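Side-chain contacts in putative nucleoprotein (Infectious salmon anemia virus, PDB 4EWC), which encapsidates the negative-strand viral RNA, protecting it from nucleases and forming the ribonucleoprotein that is the template for transcription and replication: residues 306-309 / 310-313; 317-320 / 321-325; 336-339 / 340-344; 377-381 / 382-386. All coordinates share one frame; numbering follows the deposited sequence.

Interaction 1: residues 306-309 / 310-313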
loop_
_atom_site.group_PDB
_atom_site.type_symbol
_atom_site.label_atom_id
_atom_site.label_comp_id
_atom_site.label_asym_id
_atom_site.label_seq_id
_atom_site.Cartn_x
_atom_site.Cartn_y
_atom_site.Cartn_z
ATOM N N ARG A 306 2.651 2.309 35.293
ATOM C CA ARG A 306 2.927 3.396 36.239
ATOM C C ARG A 306 4.372 3.826 36.120
ATOM O O ARG A 306 4.703 5.009 36.244
ATOM C CB ARG A 306 2.637 2.931 37.681
ATOM N N HIS A 307 5.224 2.837 35.862
ATOM C CA HIS A 307 6.664 3.034 35.719
ATOM C C HIS A 307 7.058 3.443 34.301
ATOM O O HIS A 307 8.134 3.988 34.098
ATOM C CB HIS A 307 7.383 1.731 36.072
ATOM C CG HIS A 307 7.174 1.286 37.484
ATOM N ND1 HIS A 307 8.031 1.605 38.524
ATOM C CD2 HIS A 307 6.191 0.527 38.048
ATOM C CE1 HIS A 307 7.603 1.081 39.634
ATOM N NE2 HIS A 307 6.480 0.412 39.393
HETATM N N MSE A 308 6.204 3.153 33.320
HETATM C CA MSE A 308 6.557 3.385 31.929
HETATM C C MSE A 308 5.394 3.994 31.162
HETATM O O MSE A 308 4.938 3.453 30.134
HETATM C CB MSE A 308 7.012 2.085 31.282
HETATM C CG MSE A 308 8.290 1.549 31.865
HETATM SE SE MSE A 308 9.816 2.615 31.263
HETATM C CE MSE A 308 10.007 1.812 29.496
ATOM N N ARG A 309 4.931 5.130 31.681
ATOM C CA ARG A 309 3.780 5.844 31.152
ATOM C C ARG A 309 3.716 5.881 29.626
ATOM O O ARG A 309 2.688 5.569 29.060
ATOM C CB ARG A 309 3.710 7.256 31.736
ATOM C CG ARG A 309 3.146 7.308 33.148
ATOM C CD ARG A 309 1.677 6.948 33.136
ATOM N NE ARG A 309 1.269 6.161 34.305
ATOM C CZ ARG A 309 0.126 5.476 34.385
ATOM N NH1 ARG A 309 -0.736 5.487 33.365
ATOM N NH2 ARG A 309 -0.157 4.784 35.484
ATOM N N ASN A 310 4.817 6.223 28.969
ATOM C CA ASN A 310 4.823 6.363 27.513
ATOM C C ASN A 310 4.665 5.058 26.706
ATOM O O ASN A 310 4.682 5.098 25.479
ATOM C CB ASN A 310 6.064 7.121 27.022
ATOM C CG ASN A 310 6.241 8.497 27.682
ATOM O OD1 ASN A 310 5.284 9.128 28.102
ATOM N ND2 ASN A 310 7.484 8.959 27.754
ATOM N N CYS A 311 4.545 3.909 27.371
ATOM C CA CYS A 311 4.164 2.673 26.668
ATOM C C CYS A 311 2.652 2.680 26.397
ATOM O O CYS A 311 2.125 1.853 25.633
ATOM C CB CYS A 311 4.508 1.446 27.508
ATOM S SG CYS A 311 6.260 1.098 27.686
ATOM N N GLY A 312 1.982 3.647 27.026
ATOM C CA GLY A 312 0.551 3.637 27.186
ATOM C C GLY A 312 -0.317 4.406 26.217
ATOM O O GLY A 312 -1.516 4.154 26.161
ATOM N N GLY A 313 0.218 5.350 25.458
ATOM C CA GLY A 313 -0.636 6.020 24.475
ATOM C C GLY A 313 -1.434 7.183 25.063
ATOM O O GLY A 313 -2.191 7.014 26.021
#

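Interaction 2: residues 317-320 / 321-325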
loop_
_atom_site.group_PDB
_atom_site.type_symbol
_atom_site.label_atom_id
_atom_site.label_comp_id
_atom_site.label_asym_id
_atom_site.label_seq_id
_atom_site.Cartn_x
_atom_site.Cartn_y
_atom_site.Cartn_z
ATOM N N ASP A 317 -4.282 9.757 29.099
ATOM C CA ASP A 317 -4.135 10.996 29.867
ATOM C C ASP A 317 -5.223 11.995 29.524
ATOM O O ASP A 317 -5.683 12.707 30.387
ATOM C CB ASP A 317 -2.795 11.670 29.582
ATOM C CG ASP A 317 -1.611 10.829 29.986
ATOM O OD1 ASP A 317 -1.684 10.108 31.006
ATOM O OD2 ASP A 317 -0.597 10.894 29.268
ATOM N N LEU A 318 -5.611 12.044 28.255
ATOM C CA LEU A 318 -6.519 13.064 27.782
ATOM C C LEU A 318 -7.905 12.769 28.302
ATOM O O LEU A 318 -8.652 13.674 28.676
ATOM C CB LEU A 318 -6.533 13.131 26.251
ATOM C CG LEU A 318 -5.199 13.367 25.534
ATOM C CD1 LEU A 318 -5.350 13.201 24.036
ATOM C CD2 LEU A 318 -4.646 14.724 25.865
HETATM N N MSE A 319 -8.251 11.489 28.311
HETATM C CA MSE A 319 -9.559 11.058 28.768
HETATM C C MSE A 319 -9.641 11.332 30.256
HETATM O O MSE A 319 -10.691 11.704 30.780
HETATM C CB MSE A 319 -9.738 9.565 28.522
HETATM C CG MSE A 319 -10.043 9.175 27.103
HETATM SE SE MSE A 319 -9.889 7.226 26.982
HETATM C CE MSE A 319 -10.843 6.811 28.630
ATOM N N GLY A 320 -8.518 11.125 30.933
ATOM C CA GLY A 320 -8.431 11.423 32.347
ATOM C C GLY A 320 -8.676 12.907 32.595
ATOM O O GLY A 320 -9.337 13.284 33.566
HETATM N N MSE A 321 -8.144 13.741 31.700
HETATM C CA MSE A 321 -8.265 15.187 31.794
HETATM C C MSE A 321 -9.687 15.661 31.517
HETATM O O MSE A 321 -10.152 16.616 32.133
HETATM C CB MSE A 321 -7.292 15.890 30.843
HETATM C CG MSE A 321 -5.893 16.046 31.386
HETATM SE SE MSE A 321 -4.616 16.847 30.124
HETATM C CE MSE A 321 -5.425 18.638 30.042
ATOM N N LYS A 322 -10.372 15.003 30.587
ATOM C CA LYS A 322 -11.740 15.386 30.224
ATOM C C LYS A 322 -12.707 14.975 31.329
ATOM O O LYS A 322 -13.636 15.714 31.669
ATOM C CB LYS A 322 -12.133 14.746 28.881
ATOM C CG LYS A 322 -13.559 14.971 28.437
ATOM C CD LYS A 322 -13.870 14.170 27.176
ATOM C CE LYS A 322 -15.217 14.549 26.601
ATOM N NZ LYS A 322 -15.511 13.843 25.322
ATOM N N ARG A 323 -12.468 13.789 31.886
ATOM C CA ARG A 323 -13.342 13.207 32.900
ATOM C C ARG A 323 -13.317 14.050 34.159
ATOM O O ARG A 323 -14.349 14.334 34.763
ATOM C CB ARG A 323 -12.883 11.795 33.227
ATOM C CG ARG A 323 -13.638 11.138 34.355
ATOM C CD ARG A 323 -13.014 9.789 34.705
ATOM N NE ARG A 323 -12.720 8.986 33.518
ATOM C CZ ARG A 323 -13.619 8.255 32.853
ATOM N NH1 ARG A 323 -14.888 8.223 33.249
ATOM N NH2 ARG A 323 -13.251 7.557 31.783
ATOM N N ILE A 324 -12.113 14.443 34.546
ATOM C CA ILE A 324 -11.908 15.330 35.677
ATOM C C ILE A 324 -12.327 16.774 35.358
ATOM O O ILE A 324 -12.480 17.596 36.260
ATOM C CB ILE A 324 -10.436 15.304 36.111
ATOM C CG1 ILE A 324 -10.299 15.732 37.571
ATOM C CG2 ILE A 324 -9.592 16.166 35.184
ATOM C CD1 ILE A 324 -8.986 15.327 38.208
ATOM N N LYS A 325 -12.512 17.085 34.076
ATOM C CA LYS A 325 -12.996 18.408 33.686
ATOM C C LYS A 325 -14.473 18.540 34.036
ATOM O O LYS A 325 -14.949 19.630 34.337
ATOM C CB LYS A 325 -12.763 18.671 32.188
ATOM C CG LYS A 325 -13.342 19.984 31.638
ATOM C CD LYS A 325 -12.663 21.208 32.225
ATOM C CE LYS A 325 -13.258 22.488 31.652
ATOM N NZ LYS A 325 -14.739 22.538 31.789
#

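Interaction 3: residues 336-339 / 340-344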
loop_
_atom_site.group_PDB
_atom_site.type_symbol
_atom_site.label_atom_id
_atom_site.label_comp_id
_atom_site.label_asym_id
_atom_site.label_seq_id
_atom_site.Cartn_x
_atom_site.Cartn_y
_atom_site.Cartn_z
ATOM N N PHE A 336 -5.539 17.497 37.564
ATOM C CA PHE A 336 -5.534 18.114 36.236
ATOM C C PHE A 336 -4.156 18.691 35.879
ATOM O O PHE A 336 -3.667 18.496 34.774
ATOM C CB PHE A 336 -6.603 19.202 36.170
ATOM C CG PHE A 336 -6.889 19.698 34.787
ATOM C CD1 PHE A 336 -6.137 20.720 34.234
ATOM C CD2 PHE A 336 -7.931 19.168 34.046
ATOM C CE1 PHE A 336 -6.407 21.198 32.960
ATOM C CE2 PHE A 336 -8.206 19.637 32.763
ATOM C CZ PHE A 336 -7.443 20.657 32.220
ATOM N N SER A 337 -3.527 19.385 36.822
ATOM C CA SER A 337 -2.188 19.932 36.608
ATOM C C SER A 337 -1.112 18.844 36.470
ATOM O O SER A 337 -0.099 19.035 35.796
ATOM C CB SER A 337 -1.810 20.882 37.747
ATOM O OG SER A 337 -2.743 21.934 37.853
ATOM N N ILE A 338 -1.331 17.711 37.124
ATOM C CA ILE A 338 -0.364 16.631 37.092
ATOM C C ILE A 338 -0.410 15.926 35.754
ATOM O O ILE A 338 0.629 15.561 35.194
ATOM C CB ILE A 338 -0.667 15.596 38.164
ATOM C CG1 ILE A 338 -0.597 16.245 39.541
ATOM C CG2 ILE A 338 0.293 14.414 38.048
ATOM C CD1 ILE A 338 -1.014 15.324 40.653
ATOM N N ILE A 339 -1.625 15.733 35.258
ATOM C CA ILE A 339 -1.822 15.051 34.010
ATOM C C ILE A 339 -1.390 15.978 32.901
ATOM O O ILE A 339 -0.768 15.546 31.922
ATOM C CB ILE A 339 -3.286 14.644 33.802
ATOM C CG1 ILE A 339 -3.803 13.826 34.985
ATOM C CG2 ILE A 339 -3.436 13.838 32.520
ATOM C CD1 ILE A 339 -5.164 13.176 34.721
ATOM N N GLN A 340 -1.699 17.258 33.068
ATOM C CA GLN A 340 -1.351 18.263 32.071
ATOM C C GLN A 340 0.151 18.320 31.856
ATOM O O GLN A 340 0.629 18.422 30.724
ATOM C CB GLN A 340 -1.824 19.632 32.517
ATOM C CG GLN A 340 -1.975 20.579 31.352
ATOM C CD GLN A 340 -2.494 21.934 31.756
ATOM O OE1 GLN A 340 -2.480 22.293 32.935
ATOM N NE2 GLN A 340 -2.960 22.699 30.776
ATOM N N LYS A 341 0.882 18.265 32.963
ATOM C CA LYS A 341 2.326 18.306 32.950
ATOM C C LYS A 341 2.871 17.073 32.235
ATOM O O LYS A 341 3.824 17.154 31.470
ATOM C CB LYS A 341 2.846 18.376 34.392
ATOM C CG LYS A 341 4.332 18.015 34.577
ATOM C CD LYS A 341 4.636 17.595 36.014
ATOM C CE LYS A 341 3.670 16.496 36.512
ATOM N NZ LYS A 341 3.783 15.205 35.783
ATOM N N LYS A 342 2.253 15.926 32.479
ATOM C CA LYS A 342 2.667 14.704 31.807
ATOM C C LYS A 342 2.431 14.807 30.312
ATOM O O LYS A 342 3.326 14.476 29.520
ATOM C CB LYS A 342 1.946 13.491 32.376
ATOM C CG LYS A 342 2.445 13.100 33.731
ATOM C CD LYS A 342 1.611 11.989 34.304
ATOM C CE LYS A 342 2.038 11.664 35.718
ATOM N NZ LYS A 342 1.214 10.552 36.263
ATOM N N VAL A 343 1.242 15.276 29.930
ATOM C CA VAL A 343 0.956 15.457 28.521
ATOM C C VAL A 343 1.906 16.457 27.874
ATOM O O VAL A 343 2.393 16.209 26.769
ATOM C CB VAL A 343 -0.494 15.861 28.258
ATOM C CG1 VAL A 343 -0.758 15.965 26.756
ATOM C CG2 VAL A 343 -1.431 14.851 28.864
ATOM N N ARG A 344 2.186 17.569 28.556
ATOM C CA ARG A 344 3.101 18.578 28.015
ATOM C C ARG A 344 4.448 17.969 27.709
ATOM O O ARG A 344 4.991 18.197 26.639
ATOM C CB ARG A 344 3.244 19.810 28.931
ATOM C CG ARG A 344 3.676 21.082 28.171
ATOM C CD ARG A 344 3.627 22.336 29.037
ATOM N NE ARG A 344 3.859 23.566 28.289
ATOM C CZ ARG A 344 5.050 23.973 27.844
ATOM N NH1 ARG A 344 6.131 23.229 28.042
ATOM N NH2 ARG A 344 5.166 25.127 27.186
#

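Interaction 4: residues 377-381 / 382-386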
loop_
_atom_site.group_PDB
_atom_site.type_symbol
_atom_site.label_atom_id
_atom_site.label_comp_id
_atom_site.label_asym_id
_atom_site.label_seq_id
_atom_site.Cartn_x
_atom_site.Cartn_y
_atom_site.Cartn_z
ATOM N N THR A 377 -6.235 16.031 17.437
ATOM C CA THR A 377 -5.961 16.007 16.001
ATOM C C THR A 377 -4.470 16.195 15.739
ATOM O O THR A 377 -3.902 15.525 14.877
ATOM C CB THR A 377 -6.729 17.098 15.249
ATOM O OG1 THR A 377 -8.134 16.851 15.370
ATOM C CG2 THR A 377 -6.345 17.105 13.780
ATOM N N SER A 378 -3.842 17.095 16.493
ATOM C CA SER A 378 -2.428 17.350 16.332
ATOM C C SER A 378 -1.633 16.084 16.617
ATOM O O SER A 378 -0.629 15.798 15.962
ATOM C CB SER A 378 -1.961 18.498 17.242
ATOM O OG SER A 378 -1.926 18.122 18.609
ATOM N N PHE A 379 -2.112 15.321 17.587
ATOM C CA PHE A 379 -1.460 14.090 17.988
ATOM C C PHE A 379 -1.502 13.038 16.882
ATOM O O PHE A 379 -0.633 12.187 16.814
ATOM C CB PHE A 379 -2.063 13.581 19.291
ATOM C CG PHE A 379 -1.377 14.122 20.501
ATOM C CD1 PHE A 379 0.014 14.084 20.586
ATOM C CD2 PHE A 379 -2.096 14.676 21.549
ATOM C CE1 PHE A 379 0.676 14.580 21.705
ATOM C CE2 PHE A 379 -1.442 15.187 22.668
ATOM C CZ PHE A 379 -0.047 15.147 22.745
ATOM N N LEU A 380 -2.500 13.120 16.011
ATOM C CA LEU A 380 -2.535 12.290 14.818
ATOM C C LEU A 380 -1.493 12.729 13.796
ATOM O O LEU A 380 -0.961 11.910 13.062
ATOM C CB LEU A 380 -3.906 12.354 14.148
ATOM C CG LEU A 380 -5.146 11.993 14.943
ATOM C CD1 LEU A 380 -6.301 12.001 13.970
ATOM C CD2 LEU A 380 -5.013 10.640 15.650
ATOM N N ILE A 381 -1.244 14.028 13.726
ATOM C CA ILE A 381 -0.183 14.551 12.881
ATOM C C ILE A 381 1.236 14.302 13.456
ATOM O O ILE A 381 2.145 13.871 12.739
ATOM C CB ILE A 381 -0.366 16.065 12.652
ATOM C CG1 ILE A 381 -1.692 16.349 11.940
ATOM C CG2 ILE A 381 0.817 16.652 11.859
ATOM C CD1 ILE A 381 -2.145 17.805 12.084
ATOM N N ASP A 382 1.416 14.596 14.742
ATOM C CA ASP A 382 2.698 14.452 15.408
ATOM C C ASP A 382 2.569 13.637 16.689
ATOM O O ASP A 382 2.304 14.208 17.743
ATOM C CB ASP A 382 3.243 15.824 15.789
ATOM C CG ASP A 382 3.864 16.561 14.620
ATOM O OD1 ASP A 382 4.883 16.057 14.085
ATOM O OD2 ASP A 382 3.351 17.656 14.250
ATOM N N PRO A 383 2.771 12.308 16.605
ATOM C CA PRO A 383 2.556 11.392 17.743
ATOM C C PRO A 383 3.234 11.849 19.043
ATOM O O PRO A 383 4.292 12.479 18.996
ATOM C CB PRO A 383 3.193 10.071 17.268
ATOM C CG PRO A 383 3.224 10.161 15.792
ATOM C CD PRO A 383 3.292 11.617 15.412
ATOM N N PRO A 384 2.635 11.518 20.196
ATOM C CA PRO A 384 3.250 11.794 21.506
ATOM C C PRO A 384 4.493 10.935 21.720
ATOM O O PRO A 384 4.710 9.997 20.945
ATOM C CB PRO A 384 2.159 11.369 22.493
ATOM C CG PRO A 384 1.403 10.288 21.754
ATOM C CD PRO A 384 1.406 10.711 20.310
ATOM N N ARG A 385 5.285 11.224 22.750
ATOM C CA ARG A 385 6.475 10.411 23.030
ATOM C C ARG A 385 6.068 8.991 23.359
ATOM O O ARG A 385 5.274 8.758 24.263
ATOM C CB ARG A 385 7.287 10.990 24.183
ATOM C CG ARG A 385 7.886 12.335 23.891
ATOM C CD ARG A 385 8.600 12.904 25.100
ATOM N NE ARG A 385 8.930 14.301 24.871
ATOM C CZ ARG A 385 10.000 14.701 24.191
ATOM N NH1 ARG A 385 10.836 13.800 23.683
ATOM N NH2 ARG A 385 10.235 16.000 24.020
ATOM N N THR A 386 6.619 8.045 22.618
ATOM C CA THR A 386 6.228 6.655 22.767
ATOM C C THR A 386 7.438 5.788 23.080
ATOM O O THR A 386 8.438 5.833 22.384
ATOM C CB THR A 386 5.576 6.121 21.482
ATOM O OG1 THR A 386 4.538 7.010 21.081
ATOM C CG2 THR A 386 4.992 4.737 21.712
#

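Interaction 1: residues 306-309 / 310-313
The flat peptide group that begins at the carbonyl of R309 is approached from both sides of its plane by residues 310-313. The carboxamide of N310 stands off one side, near the N310 end of the peptide, with N310 OD1 3.9 Å from R309 C. From the opposite side of the plane G312 N approaches R309 O and donates to it at 2.9 Å, 36° out of the carbonyl plane, in a bent bond. One residue earlier the same step is straighter: C311 N gives its hydrogen to M308 O at 2.8 Å, with the N-H...O angle at 167°.

The side chains follow that turn. C311 holds SG beside its own backbone N and anti to the carbonyl carbon (chi1 -70°), and this brings the sulfur back along the turn to within 3.8 Å of M308 CB. M308, a selenomethionine, also rests on L263 of helix 253-269, as does C311. Close by, K266 NZ is hydrogen-bonded to C311 O, and N310 is hydrogen-bonded through its backbone to T387.

Two successive bonds from residue i+3 back to i mark a short 3-10 turn in the loop between helices 302-305 and 315-326. The turn satisfies the carbonyls of M308 and R309 with its own amides; its side chains add one apolar sulfur contact and a carboxamide standing beside the peptide plane, with no charge pairing among them.

Interaction 2: residues 317-320 / 321-325
M319, a selenomethionine, runs side by side with R323 one turn further on, both chains pointing the same way. Its methyl CE comes up at the edge of the guanidinium, near the guanidinium plane, 4.0 Å from R323 NH2. R323 reaches that spot by starting anti to its own backbone N (chi1 175°) and then bending at the third torsion, so that the charged end lies beside the methyl.

Beneath this pair the backbone is plain alpha-helix. Four i to i+4 bonds cross from 317-320 to 321-325, the donors being the amides of M321, K322, R323 and I324. The G320 carbonyl, which accepts from I324 N at 3.2 Å, has I324 CG2 leaning against it as well, at 3.3 Å from G320 O. That methyl is wedged between the backbone N and carbonyl carbon of I324. M321, another selenomethionine, lays its first carbons over the preceding turn, with CB 3.4 Å from L318 O and CG 3.5 Å from D317 O, before its selenium end turns off the helix. K322 is extended along its whole length and carries NZ away from this turn to a hydrogen bond with N285 O. K325, near the end of the helix, makes a cation-pi contact with F368 and donates to D363 O.

Helix 315-326 is packed on several sides. L318 sits on M372, L375 and C376 of helix 369-381, while M321 and I324 press into helix 334-346.

Interaction 3: residues 336-339 / 340-344
Four consecutive i to i+4 bonds carry the helix from F336-I339 into Q340-R344, the straightest being V343 N to I339 O at 2.8 Å (N-H...O 168°). The I338 carbonyl has two donors: K342 N at 3.2 Å, and K341 NZ, whose bond is weak. The lysine gets there by bending its chain at the third and fourth torsions, which curls the ammonium back to I338 O.

Beside it, K342 stays extended and runs alongside I338, CE 4.0 Å from I338 CG2; its NZ goes on to A118 O. On another side of the helix F336 and Q340 cross at a slant, ring and amide planes 69° apart, with OE1 4.1 Å from CE1 of the ring. Q340 NE2 is held by T356 O, which helps fix the rotation of the amide. I339 and V343 meet through their CG2 methyls at 4.3 Å.

F336, I339 and V343 are buried, whereas S337 and K341 are exposed. This is the pattern of an amphipathic helix, with an apolar side turned into the helical bundle of the nucleoprotein and a polar side at the surface.

Interaction 4: residues 377-381 / 382-386
S378 receives the closing hydrogen bond of helix 369-381: D382 N donates to S378 O at 2.7 Å, nearly straight at 167°. This is the C-terminal end of a helix, stopped at a Pro-Pro pair, for D382 is the first residue to leave helical angles and P383 follows it directly.

F379 is next, and its carbonyl meets a residue with no N-H to offer. P383 supplies a CA-H...O contact instead, P383 CA lying 3.4 Å from F379 O. The ring of F379 comes forward from the helix with chi1 at -89° and slants across P384, CE1 being 3.6 Å from P384 CB. The carbonyl carbon of P383 lies at the ring edge, near its plane. The result is a phenyl ring tucked against the chain just as it turns extended.

L380 points away from this turn and packs on N517 of the second subunit, another copy of the protein; P383 touches G523 of that same subunit, so the helix end also borders the subunit interface.

I381 finishes the helix. Its CG2 methyl lies 3.6 Å from D382 OD2, with the two side chains crossing at an angle. The carboxylate looks beyond the turn for its main partner, since OD2 forms a salt bridge with R563 of helix 550-564. Past the prolines the chain makes a local hydrogen bond: T386 OG1 donates to P384 O at 3.0 Å, 42° above the carbonyl plane.

All four contacts belong to the helical-bundle region and follow in series along the chain. Interaction 1 is the turn leading toward helix 315-326, interaction 2 lies on that helix, interaction 3 on helix 334-346, and interaction 4 at the end of helix 369-381. Interactions 2 and 3 are the closest pair, centres about 10 Å apart, and their helices pack directly, M321 CG lying 3.5 Å from I339 CG2. Interaction 4 packs against interaction 1 through R385 and N310, and F379 also reaches V343 of interaction 3. The exit of helix 369-381 thus lies against the early turn, while it also borders the second subunit.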